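Local coordinates for synergistic-type venom protein S2C4 (Dendroaspis jamesoni kaimosae, PDB 7C28), which enhances the toxicity of other venom toxins as a homodimeric three-finger protein of the mamba, at the interface of chains A and B. Coordinates in Å, arbitrary orientation; residue numbers count along the deposited sequence, not the author numbering. Chains: chain A/B, Synergistic-type venom protein S2C4.

The interface of chains A and B. Residues chain A 28, 36, 49-55; chain B 26, 28, 38, 54-56.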
# COMPACT_ATOMS: atom_id res chain seq x y z
N TRP A 28 -2.21 2.51 4.39
CA TRP A 28 -3.25 3.20 3.63
C TRP A 28 -4.62 2.81 4.20
O TRP A 28 -5.05 1.66 4.06
CB TRP A 28 -3.16 2.85 2.15
CG TRP A 28 -2.16 3.65 1.34
CD1 TRP A 28 -2.42 4.72 0.52
CD2 TRP A 28 -0.74 3.43 1.26
NE1 TRP A 28 -1.26 5.18 -0.05
CE2 TRP A 28 -0.22 4.40 0.39
CE3 TRP A 28 0.13 2.50 1.84
CZ2 TRP A 28 1.15 4.48 0.09
CZ3 TRP A 28 1.48 2.58 1.54
CH2 TRP A 28 1.97 3.56 0.67
N TYR A 36 -7.20 8.46 0.65
CA TYR A 36 -6.55 7.62 1.65
C TYR A 36 -5.73 8.45 2.61
O TYR A 36 -5.00 9.36 2.20
CB TYR A 36 -5.65 6.57 0.99
CG TYR A 36 -6.43 5.49 0.27
CD1 TYR A 36 -6.84 4.35 0.93
CD2 TYR A 36 -6.76 5.63 -1.07
CE1 TYR A 36 -7.55 3.37 0.28
CE2 TYR A 36 -7.47 4.66 -1.73
CZ TYR A 36 -7.87 3.53 -1.05
OH TYR A 36 -8.58 2.56 -1.70
N ALA A 49 -2.71 -5.19 6.77
CA ALA A 49 -3.49 -4.09 6.23
C ALA A 49 -4.98 -4.38 6.33
O ALA A 49 -5.40 -5.54 6.38
CB ALA A 49 -3.11 -3.83 4.77
N ASP A 50 -5.78 -3.31 6.39
CA ASP A 50 -7.22 -3.46 6.32
C ASP A 50 -7.59 -4.11 4.99
O ASP A 50 -6.90 -3.92 3.98
CB ASP A 50 -7.93 -2.11 6.41
CG ASP A 50 -7.72 -1.44 7.75
OD1 ASP A 50 -7.03 -2.02 8.61
OD2 ASP A 50 -8.25 -0.32 7.93
N ASP A 51 -8.71 -4.82 4.98
CA ASP A 51 -9.15 -5.52 3.78
C ASP A 51 -9.15 -4.59 2.56
O ASP A 51 -8.86 -5.03 1.44
CB ASP A 51 -10.55 -6.10 3.99
CG ASP A 51 -10.52 -7.41 4.75
OD1 ASP A 51 -9.49 -8.11 4.71
OD2 ASP A 51 -11.54 -7.73 5.41
N ASN A 52 -9.47 -3.31 2.77
CA ASN A 52 -9.51 -2.32 1.70
C ASN A 52 -8.27 -1.44 1.66
O ASN A 52 -8.31 -0.36 1.06
CB ASN A 52 -10.76 -1.46 1.87
CG ASN A 52 -10.86 -0.84 3.25
OD1 ASN A 52 -10.14 0.11 3.57
ND2 ASN A 52 -11.73 -1.39 4.08
N GLY A 53 -7.17 -1.86 2.29
CA GLY A 53 -5.97 -1.05 2.37
C GLY A 53 -4.70 -1.64 1.81
O GLY A 53 -4.72 -2.56 0.98
N CYS A 54 -3.56 -1.12 2.27
CA CYS A 54 -2.25 -1.60 1.85
C CYS A 54 -1.21 -1.11 2.85
O CYS A 54 -1.38 -0.06 3.47
CB CYS A 54 -1.94 -1.09 0.43
SG CYS A 54 -0.62 -1.93 -0.49
N VAL A 55 -0.14 -1.89 3.01
CA VAL A 55 0.91 -1.59 3.98
C VAL A 55 2.26 -1.74 3.28
O VAL A 55 2.47 -2.69 2.52
CB VAL A 55 0.84 -2.51 5.22
CG1 VAL A 55 2.18 -2.56 5.97
CG2 VAL A 55 -0.27 -2.05 6.17
N LYS B 26 -3.96 -4.91 -6.92
CA LYS B 26 -4.34 -3.53 -6.68
C LYS B 26 -3.08 -2.68 -6.65
O LYS B 26 -2.09 -3.07 -6.01
CB LYS B 26 -5.09 -3.35 -5.35
CG LYS B 26 -6.32 -4.21 -5.17
CD LYS B 26 -6.91 -4.06 -3.77
CE LYS B 26 -7.64 -2.73 -3.60
NZ LYS B 26 -8.45 -2.66 -2.35
N TRP B 28 -1.71 1.30 -6.02
CA TRP B 28 -1.95 2.67 -5.59
C TRP B 28 -0.99 3.60 -6.33
O TRP B 28 0.21 3.60 -6.05
CB TRP B 28 -1.77 2.80 -4.08
CG TRP B 28 -2.94 2.36 -3.27
CD1 TRP B 28 -3.88 3.15 -2.67
CD2 TRP B 28 -3.32 1.01 -2.98
NE1 TRP B 28 -4.81 2.38 -2.02
CE2 TRP B 28 -4.49 1.06 -2.19
CE3 TRP B 28 -2.78 -0.24 -3.30
CZ2 TRP B 28 -5.12 -0.09 -1.73
CZ3 TRP B 28 -3.42 -1.38 -2.83
CH2 TRP B 28 -4.57 -1.29 -2.05
N VAL B 38 -6.36 3.81 -7.87
CA VAL B 38 -6.15 2.39 -7.60
C VAL B 38 -6.45 1.60 -8.86
O VAL B 38 -7.59 1.53 -9.32
CB VAL B 38 -7.03 1.92 -6.44
CG1 VAL B 38 -6.75 0.45 -6.12
CG2 VAL B 38 -6.80 2.79 -5.22
N CYS B 54 1.96 1.63 -3.35
CA CYS B 54 1.78 0.36 -2.66
C CYS B 54 1.02 -0.58 -3.58
O CYS B 54 0.22 -0.14 -4.41
CB CYS B 54 0.99 0.56 -1.35
SG CYS B 54 1.04 -0.78 -0.13
N VAL B 55 1.29 -1.88 -3.44
CA VAL B 55 0.67 -2.90 -4.27
C VAL B 55 0.21 -4.05 -3.38
O VAL B 55 0.91 -4.41 -2.42
CB VAL B 55 1.62 -3.42 -5.38
CG1 VAL B 55 1.08 -4.70 -6.01
CG2 VAL B 55 1.81 -2.36 -6.44
N LYS B 56 -0.94 -4.61 -3.69
CA LYS B 56 -1.42 -5.83 -3.06
C LYS B 56 -1.76 -6.87 -4.13
O LYS B 56 -2.46 -6.56 -5.09
CB LYS B 56 -2.63 -5.58 -2.20
CG LYS B 56 -3.13 -6.86 -1.60
CD LYS B 56 -4.38 -6.66 -0.80
CE LYS B 56 -4.06 -5.87 0.45
NZ LYS B 56 -5.00 -6.21 1.52
O HOH W 1 -9.66 0.14 -1.74
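The indole of B:Trp28 is clamped on both faces: CG2 of B:Val38, from its own chain, lies over one, and the CB methylene of A:Cys54 over the other, 3.7 Å from the centroid of the six-membered ring. Its pyrrole edge, led by NE1, points down onto the phenol of A:Tyr36, the two planes crossing at 75° in an edge-to-face contact. NE1 comes to 3.4 Å from A:Tyr36 CZ, above the ring and displaced toward its rim. Across the two-fold axis, A:Trp28 receives CB of B:Cys54 on one face in the same way, while the A:Cys54 carbonyl oxygen sits at its edge. The indoles run past each other in opposite directions, with CD1 of A:Trp28 3.8 Å from CD1 of B:Trp28. Both cysteines hold SG anti to the backbone N (chi1 -162° in A:Cys54), which points each sulfur to its twin; A:Cys54 SG and B:Cys54 SG are bonded at 2.1 Å, the interchain disulfide that covalently locks the homodimer. B:Lys56 reaches across alongside the loop before A:Cys54, bent at chi3 (-69°), so that its CE packs 3.4 Å from the A:Gly53 carbonyl O. No direct polar bond joins the chains in this patch; instead, water 1 bridges them, lying 2.7 Å from the A:Tyr36 phenol OH and also meeting the A:Asn52 carbonyl O and, at 3.1 Å, the B:Lys26 amine NZ.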